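Local atomic coordinates of RimK-related lysine biosynthesis protein (Thermococcus kodakarensis, PDB entry 5K2M), a protein that binds ADP and magnesium and probably acts as an ATP-dependent ligase of the LysX subfamily in amino-acid biosynthesis. Residues I3-T8 with I47-S52; E223-I228 with P244-K249. One frame throughout, in Å; residues are numbered along the deposited sequence.

Contacts 1 and 2 illustrate how buried contacts vary with their place in one fold. Contact 1 joins neighbouring strands of the N-terminal parallel sheet, burying 434 Å² with regular backbone hydrogen bonds, and only its Thr-8 end is partly exposed. Contact 2, closer to the centre of the chain, buries 245 Å² by apolar contacts alone, setting residues 244-249, a loop, against a strand of the antiparallel ATP-grasp sheet. Their segments share no strand, but both pack against helix 259-272, where Leu-263 touches Ile-47 and Ala-225. They also touch each other: Arg-49 NH1 is probably hydrogen-bonded to Met-246 O at 2.7 Å, a polar join between the parallel sheet and the loop of contact 2.

Contact 1: residues I3-T8 with I47-S52; sequences IGITYT and IIRNVS
Thr-6 lies between Ile-47 and Arg-49 and bonds to both, the neighbours of its bridge partner Ile-48, as is regular between parallel strands, here with axes 4.8 Å apart and 12° from parallel. Its N donates to Ile-47 O, its O accepts from Arg-49 N, and one step earlier Ile-47 N gives Gly-4 O a nearly straight bond of 2.8 Å. The side chains here pack closely. With Thr-6 OG1 between its backbone N and carbonyl carbon (chi1 61°), the hydroxyl lies 3.5 Å from Ile-48 CD1 and takes a weak second bond from Arg-49 N. On the other face, Ile-3 CG2 meets Ile-47 CD1 at 3.8 Å, the two crossing obliquely, while Ile-5 and Arg-49 run side by side.

Beyond Thr-6 the regular strand pairing gives out, although the backbones stay close. A water fills in for a direct bond, accepting from Thr-8 N at 2.9 Å and donating to Arg-49 O, and the partly exposed Thr-8 reaches back to residues 47-52 through its hydroxyl, which accepts from Val-51 N at 2.9 Å. An alanine in place of Thr-8 would probably leave Val-51 N without this acceptor and weaken the link between the two segments at this end.

Helix 12-24 packs on Ile-5 and Ile-47, helix 53-65 on Thr-6 and Ile-48, and Ser-52 caps the latter helix, its OG bonded to Lys-55 N and to an acidic side chain of another protein. Parallel strands covered by helices on both faces are characteristic of the Rossmann-like N-terminal domain that precedes the ATP-grasp fold.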
ATOM      1  N   ILE A   3      41.541 -17.155  -6.295  1.00 46.30           N
ATOM      2  CA  ILE A   3      41.856 -16.495  -5.040  1.00 44.18           C
ATOM      3  C   ILE A   3      41.741 -14.984  -5.257  1.00 41.84           C
ATOM      4  O   ILE A   3      42.454 -14.412  -6.076  1.00 41.54           O
ATOM      5  CB  ILE A   3      43.287 -16.846  -4.573  1.00 44.49           C
ATOM      6  CG1 ILE A   3      43.406 -18.344  -4.280  1.00 45.66           C
ATOM      7  CG2 ILE A   3      43.667 -16.024  -3.344  1.00 45.78           C
ATOM      8  CD1 ILE A   3      44.828 -18.841  -4.084  1.00 45.06           C
ATOM      9  N   GLY A   4      40.831 -14.344  -4.540  1.00 40.85           N
ATOM     10  CA  GLY A   4      40.739 -12.886  -4.557  1.00 40.74           C
ATOM     11  C   GLY A   4      41.695 -12.236  -3.567  1.00 40.31           C
ATOM     12  O   GLY A   4      41.954 -12.786  -2.493  1.00 40.02           O
ATOM     13  N   ILE A   5      42.210 -11.057  -3.916  1.00 39.95           N
ATOM     14  CA  ILE A   5      42.941 -10.225  -2.953  1.00 39.44           C
ATOM     15  C   ILE A   5      42.346  -8.822  -2.956  1.00 39.61           C
ATOM     16  O   ILE A   5      42.432  -8.122  -3.962  1.00 39.04           O
ATOM     17  CB  ILE A   5      44.439 -10.113  -3.311  1.00 39.05           C
ATOM     18  CG1 ILE A   5      45.071 -11.496  -3.423  1.00 41.76           C
ATOM     19  CG2 ILE A   5      45.181  -9.300  -2.268  1.00 39.04           C
ATOM     20  CD1 ILE A   5      46.518 -11.480  -3.864  1.00 42.41           C
ATOM     21  N   THR A   6      41.768  -8.388  -1.836  1.00 39.49           N
ATOM     22  CA  THR A   6      41.215  -7.029  -1.764  1.00 39.91           C
ATOM     23  C   THR A   6      42.233  -6.080  -1.160  1.00 41.63           C
ATOM     24  O   THR A   6      42.911  -6.424  -0.193  1.00 42.08           O
ATOM     25  CB  THR A   6      39.920  -6.946  -0.959  1.00 36.99           C
ATOM     26  OG1 THR A   6      40.174  -7.350   0.379  1.00 37.38           O
ATOM     27  CG2 THR A   6      38.859  -7.822  -1.562  1.00 37.66           C
ATOM     28  N   TYR A   7      42.321  -4.884  -1.731  1.00 43.63           N
ATOM     29  CA  TYR A   7      43.417  -3.963  -1.421  1.00 44.85           C
ATOM     30  C   TYR A   7      43.078  -2.487  -1.670  1.00 45.08           C
ATOM     31  O   TYR A   7      42.194  -2.144  -2.471  1.00 43.26           O
ATOM     32  CB  TYR A   7      44.666  -4.355  -2.217  1.00 45.61           C
ATOM     33  CG  TYR A   7      44.602  -4.063  -3.711  1.00 47.74           C
ATOM     34  CD1 TYR A   7      44.067  -4.983  -4.617  1.00 48.21           C
ATOM     35  CD2 TYR A   7      45.114  -2.881  -4.218  1.00 48.97           C
ATOM     36  CE1 TYR A   7      44.030  -4.707  -5.976  1.00 49.08           C
ATOM     37  CE2 TYR A   7      45.077  -2.599  -5.568  1.00 49.80           C
ATOM     38  CZ  TYR A   7      44.544  -3.505  -6.441  1.00 51.04           C
ATOM     39  OH  TYR A   7      44.524  -3.169  -7.777  1.00 56.91           O
ATOM     40  N   THR A   8      43.800  -1.629  -0.965  1.00 45.89           N
ATOM     41  CA  THR A   8      43.709  -0.189  -1.134  1.00 47.05           C
ATOM     42  C   THR A   8      44.875   0.248  -2.003  1.00 47.36           C
ATOM     43  O   THR A   8      44.687   0.835  -3.068  1.00 47.82           O
ATOM     44  CB  THR A   8      43.771   0.511   0.228  1.00 46.59           C
ATOM     45  OG1 THR A   8      42.825  -0.104   1.107  1.00 46.73           O
ATOM     46  CG2 THR A   8      43.473   2.009   0.085  1.00 46.64           C
ATOM     47  N   ILE A  47      41.459 -12.955   0.211  1.00 38.23           N
ATOM     48  CA  ILE A  47      42.444 -12.518   1.188  1.00 37.96           C
ATOM     49  C   ILE A  47      42.253 -11.021   1.370  1.00 38.18           C
ATOM     50  O   ILE A  47      42.469 -10.239   0.447  1.00 39.58           O
ATOM     51  CB  ILE A  47      43.872 -12.850   0.720  1.00 38.35           C
ATOM     52  CG1 ILE A  47      44.034 -14.373   0.632  1.00 40.04           C
ATOM     53  CG2 ILE A  47      44.907 -12.281   1.676  1.00 38.24           C
ATOM     54  CD1 ILE A  47      45.257 -14.828  -0.140  1.00 41.18           C
ATOM     55  N   ILE A  48      41.829 -10.638   2.564  1.00 38.28           N
ATOM     56  CA  ILE A  48      41.426  -9.263   2.859  1.00 38.62           C
ATOM     57  C   ILE A  48      42.651  -8.432   3.248  1.00 39.53           C
ATOM     58  O   ILE A  48      43.249  -8.677   4.296  1.00 39.20           O
ATOM     59  CB  ILE A  48      40.398  -9.251   4.003  1.00 37.59           C
ATOM     60  CG1 ILE A  48      39.152 -10.054   3.612  1.00 38.18           C
ATOM     61  CG2 ILE A  48      40.010  -7.818   4.385  1.00 39.27           C
ATOM     62  CD1 ILE A  48      38.276  -9.411   2.555  1.00 37.54           C
ATOM     63  N   ARG A  49      43.019  -7.457   2.415  1.00 39.49           N
ATOM     64  CA  ARG A  49      44.223  -6.659   2.657  1.00 39.71           C
ATOM     65  C   ARG A  49      44.014  -5.132   2.593  1.00 41.12           C
ATOM     66  O   ARG A  49      44.993  -4.390   2.471  1.00 41.44           O
ATOM     67  CB  ARG A  49      45.334  -7.074   1.693  1.00 38.93           C
ATOM     68  CG  ARG A  49      45.749  -8.533   1.808  1.00 40.76           C
ATOM     69  CD  ARG A  49      46.402  -8.841   3.150  1.00 40.23           C
ATOM     70  NE  ARG A  49      47.574  -8.004   3.365  1.00 40.98           N
ATOM     71  CZ  ARG A  49      48.386  -8.089   4.416  1.00 42.98           C
ATOM     72  NH1 ARG A  49      49.421  -7.262   4.504  1.00 43.76           N
ATOM     73  NH2 ARG A  49      48.179  -8.994   5.370  1.00 43.20           N
ATOM     74  N   ASN A  50      42.769  -4.668   2.731  1.00 39.29           N
ATOM     75  CA  ASN A  50      42.471  -3.228   2.687  1.00 39.90           C
ATOM     76  C   ASN A  50      43.260  -2.503   3.805  1.00 40.31           C
ATOM     77  O   ASN A  50      43.303  -2.988   4.929  1.00 39.38           O
ATOM     78  CB  ASN A  50      40.974  -2.939   2.899  1.00 41.49           C
ATOM     79  CG  ASN A  50      40.041  -3.717   1.965  1.00 42.38           C
ATOM     80  OD1 ASN A  50      39.249  -3.117   1.236  1.00 48.33           O
ATOM     81  ND2 ASN A  50      40.068  -5.035   2.038  1.00 39.28           N
ATOM     82  N   VAL A  51      43.862  -1.344   3.526  1.00 39.86           N
ATOM     83  CA  VAL A  51      44.603  -0.614   4.576  1.00 40.33           C
ATOM     84  C   VAL A  51      43.678  -0.090   5.693  1.00 39.37           C
ATOM     85  O   VAL A  51      44.057  -0.056   6.865  1.00 37.96           O
ATOM     86  CB  VAL A  51      45.447   0.540   3.992  1.00 43.39           C
ATOM     87  CG1 VAL A  51      46.162   1.304   5.093  1.00 44.36           C
ATOM     88  CG2 VAL A  51      46.485  -0.014   3.035  1.00 46.53           C
ATOM     89  N   SER A  52      42.466   0.313   5.331  1.00 38.72           N
ATOM     90  CA  SER A  52      41.500   0.755   6.314  1.00 39.79           C
ATOM     91  C   SER A  52      40.935  -0.461   7.048  1.00 40.90           C
ATOM     92  O   SER A  52      40.419  -1.400   6.423  1.00 37.11           O
ATOM     93  CB  SER A  52      40.369   1.546   5.647  1.00 40.01           C
ATOM     94  OG  SER A  52      39.239   1.615   6.483  1.00 38.34           O
TER
HETATM   95  O   HOH W   1      45.968  -2.445   0.772  1.00 44.49           O

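Contact 2: residues E223-I228 with P244-K249; sequences EGALAI and PNMEFK
Ala-225 to Ala-227 open strand 225-233, and past them runs the irregular chain Pro-244 to Met-246, which has just left strand 236-243. The backbones come near each other at two points, Leu-226 CA to Pro-244 CA at 5.3 Å and Ala-227 CA to Met-246 CA at 5.4 Å, yet no hydrogen bond joins the two segments. Asn-72, from elsewhere in the chain, bridges them instead: its OD1 accepts from Ala-225 N and its ND2 donates to Pro-244 O.

Side chains therefore carry the direct contact, and Met-246 does most of the work. Its CG stands between the backbone N and the carbonyl carbon (chi1 59°), and the chain then runs extended to SD before a bend at chi3 (57°) turns the terminal methyl back to the strand. CE comes to rest over the flat face of the peptide between Ala-225 and Leu-226, 3.4 Å from Leu-226 N and 3.5 Å from Ala-225 C. The alanines on either side of Leu-226 complete the seat: Ala-225 CB is 3.8 Å from CE, while Ala-227 CB meets Met-246 CB, at the root of the side chain, also at 3.8 Å. Leu-226 starts out away from the loop, but its CD2 approaches Pro-244 CA at 4.1 Å, a looser touch. Leu-76 and Ala-80 of helix 74-80 pack on the same leucine, and Ile-77 on the proline.

The contact thus closes the open end of the antiparallel hairpin formed by strands 225-233 and 236-243. This hairpin carries Asp-229, Glu-241 and Asn-243, the magnesium ligands, and belongs to the nucleotide- and metal-binding sheet of the ATP-grasp fold.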
ATOM      1  N   GLU A 223      41.130 -18.909  15.103  1.00 45.06           N
ATOM      2  CA  GLU A 223      41.108 -18.878  13.646  1.00 45.01           C
ATOM      3  C   GLU A 223      42.047 -17.809  13.140  1.00 44.06           C
ATOM      4  O   GLU A 223      42.474 -16.927  13.893  1.00 42.38           O
ATOM      5  CB  GLU A 223      39.692 -18.573  13.122  1.00 46.42           C
ATOM      6  CG  GLU A 223      39.075 -17.304  13.698  1.00 47.78           C
ATOM      7  CD  GLU A 223      37.816 -16.837  12.967  1.00 52.04           C
ATOM      8  OE1 GLU A 223      36.782 -16.631  13.631  1.00 58.74           O
ATOM      9  OE2 GLU A 223      37.843 -16.638  11.736  1.00 54.77           O
ATOM     10  N   GLY A 224      42.354 -17.900  11.852  1.00 43.04           N
ATOM     11  CA  GLY A 224      42.929 -16.785  11.111  1.00 42.58           C
ATOM     12  C   GLY A 224      44.430 -16.619  11.180  1.00 41.91           C
ATOM     13  O   GLY A 224      45.157 -17.494  11.653  1.00 39.50           O
ATOM     14  N   ALA A 225      44.877 -15.477  10.663  1.00 40.20           N
ATOM     15  CA  ALA A 225      46.277 -15.121  10.608  1.00 39.28           C
ATOM     16  C   ALA A 225      46.449 -13.858  11.433  1.00 39.46           C
ATOM     17  O   ALA A 225      45.844 -12.839  11.121  1.00 38.30           O
ATOM     18  CB  ALA A 225      46.669 -14.873   9.183  1.00 38.61           C
ATOM     19  N   LEU A 226      47.244 -13.940  12.493  1.00 38.62           N
ATOM     20  CA  LEU A 226      47.384 -12.846  13.445  1.00 40.64           C
ATOM     21  C   LEU A 226      48.831 -12.435  13.653  1.00 40.49           C
ATOM     22  O   LEU A 226      49.714 -13.281  13.821  1.00 39.17           O
ATOM     23  CB  LEU A 226      46.767 -13.227  14.804  1.00 41.19           C
ATOM     24  CG  LEU A 226      45.240 -13.362  14.884  1.00 41.64           C
ATOM     25  CD1 LEU A 226      44.837 -13.843  16.271  1.00 42.62           C
ATOM     26  CD2 LEU A 226      44.516 -12.064  14.536  1.00 42.11           C
ATOM     27  N   ALA A 227      49.058 -11.122  13.648  1.00 40.62           N
ATOM     28  CA  ALA A 227      50.296 -10.554  14.160  1.00 40.95           C
ATOM     29  C   ALA A 227      50.043 -10.155  15.592  1.00 40.31           C
ATOM     30  O   ALA A 227      49.157  -9.362  15.873  1.00 40.06           O
ATOM     31  CB  ALA A 227      50.726  -9.350  13.348  1.00 42.35           C
ATOM     32  N   ILE A 228      50.838 -10.709  16.487  1.00 39.80           N
ATOM     33  CA  ILE A 228      50.643 -10.546  17.905  1.00 40.59           C
ATOM     34  C   ILE A 228      51.757  -9.660  18.457  1.00 39.80           C
ATOM     35  O   ILE A 228      52.908  -9.795  18.042  1.00 39.41           O
ATOM     36  CB  ILE A 228      50.646 -11.926  18.583  1.00 42.97           C
ATOM     37  CG1 ILE A 228      49.581 -12.811  17.918  1.00 42.85           C
ATOM     38  CG2 ILE A 228      50.394 -11.781  20.087  1.00 44.30           C
ATOM     39  CD1 ILE A 228      49.756 -14.284  18.155  1.00 44.60           C
ATOM     40  N   PRO A 244      44.643  -8.135  12.899  1.00 37.40           N
ATOM     41  CA  PRO A 244      44.104  -8.978  11.825  1.00 37.75           C
ATOM     42  C   PRO A 244      44.415  -8.583  10.371  1.00 38.12           C
ATOM     43  O   PRO A 244      43.957  -9.270   9.460  1.00 37.91           O
ATOM     44  CB  PRO A 244      42.601  -8.912  12.076  1.00 39.28           C
ATOM     45  CG  PRO A 244      42.389  -7.545  12.618  1.00 39.51           C
ATOM     46  CD  PRO A 244      43.628  -7.193  13.406  1.00 38.38           C
ATOM     47  N   ASN A 245      45.157  -7.509  10.129  1.00 39.63           N
ATOM     48  CA  ASN A 245      45.644  -7.216   8.767  1.00 43.49           C
ATOM     49  C   ASN A 245      47.146  -7.016   8.813  1.00 43.65           C
ATOM     50  O   ASN A 245      47.661  -5.939   8.540  1.00 44.53           O
ATOM     51  CB  ASN A 245      44.951  -5.989   8.148  1.00 46.98           C
ATOM     52  CG  ASN A 245      45.213  -5.851   6.629  1.00 52.95           C
ATOM     53  OD1 ASN A 245      45.790  -6.736   5.982  1.00 52.33           O
ATOM     54  ND2 ASN A 245      44.780  -4.726   6.059  1.00 55.16           N
ATOM     55  N   MET A 246      47.836  -8.082   9.180  1.00 43.93           N
ATOM     56  CA  MET A 246      49.278  -8.047   9.436  1.00 44.62           C
ATOM     57  C   MET A 246      50.128  -7.371   8.351  1.00 44.37           C
ATOM     58  O   MET A 246      49.995  -7.655   7.159  1.00 43.98           O
ATOM     59  CB  MET A 246      49.783  -9.476   9.657  1.00 45.89           C
ATOM     60  CG  MET A 246      49.532 -10.428   8.494  1.00 46.91           C
ATOM     61  SD  MET A 246      50.237 -12.075   8.719  1.00 49.77           S
ATOM     62  CE  MET A 246      49.455 -12.556  10.245  1.00 48.72           C
ATOM     63  N   GLU A 247      51.003  -6.469   8.767  1.00 43.88           N
ATOM     64  CA  GLU A 247      52.138  -6.096   7.933  1.00 46.27           C
ATOM     65  C   GLU A 247      53.314  -6.952   8.382  1.00 45.81           C
ATOM     66  O   GLU A 247      53.376  -7.387   9.542  1.00 46.07           O
ATOM     67  CB  GLU A 247      52.442  -4.593   8.020  1.00 49.22           C
ATOM     68  CG  GLU A 247      51.539  -3.718   7.144  1.00 50.20           C
ATOM     69  CD  GLU A 247      51.807  -2.233   7.327  1.00 51.13           C
ATOM     70  OE1 GLU A 247      51.692  -1.757   8.463  1.00 51.91           O
ATOM     71  OE2 GLU A 247      52.127  -1.531   6.343  1.00 52.92           O
ATOM     72  N   PHE A 248      54.232  -7.227   7.460  1.00 45.26           N
ATOM     73  CA  PHE A 248      55.321  -8.164   7.730  1.00 43.53           C
ATOM     74  C   PHE A 248      56.581  -8.006   6.879  1.00 44.77           C
ATOM     75  O   PHE A 248      57.496  -8.827   6.992  1.00 44.98           O
ATOM     76  CB  PHE A 248      54.795  -9.609   7.609  1.00 43.17           C
ATOM     77  CG  PHE A 248      54.158  -9.924   6.283  1.00 42.43           C
ATOM     78  CD1 PHE A 248      54.936 -10.238   5.173  1.00 42.48           C
ATOM     79  CD2 PHE A 248      52.774  -9.934   6.147  1.00 41.57           C
ATOM     80  CE1 PHE A 248      54.346 -10.527   3.951  1.00 41.56           C
ATOM     81  CE2 PHE A 248      52.177 -10.231   4.937  1.00 40.55           C
ATOM     82  CZ  PHE A 248      52.961 -10.526   3.835  1.00 41.94           C
ATOM     83  N   LYS A 249      56.665  -6.958   6.060  1.00 44.99           N
ATOM     84  CA  LYS A 249      57.782  -6.848   5.134  1.00 46.95           C
ATOM     85  C   LYS A 249      59.122  -6.766   5.863  1.00 46.78           C
ATOM     86  O   LYS A 249      60.110  -7.330   5.389  1.00 46.95           O
ATOM     87  CB  LYS A 249      57.614  -5.679   4.155  1.00 49.22           C
ATOM     88  CG  LYS A 249      57.775  -4.287   4.745  1.00 52.02           C
ATOM     89  CD  LYS A 249      57.550  -3.229   3.676  1.00 53.07           C
ATOM     90  CE  LYS A 249      57.796  -1.826   4.210  1.00 56.43           C
ATOM     91  NZ  LYS A 249      56.806  -1.430   5.256  1.00 58.18           N
TER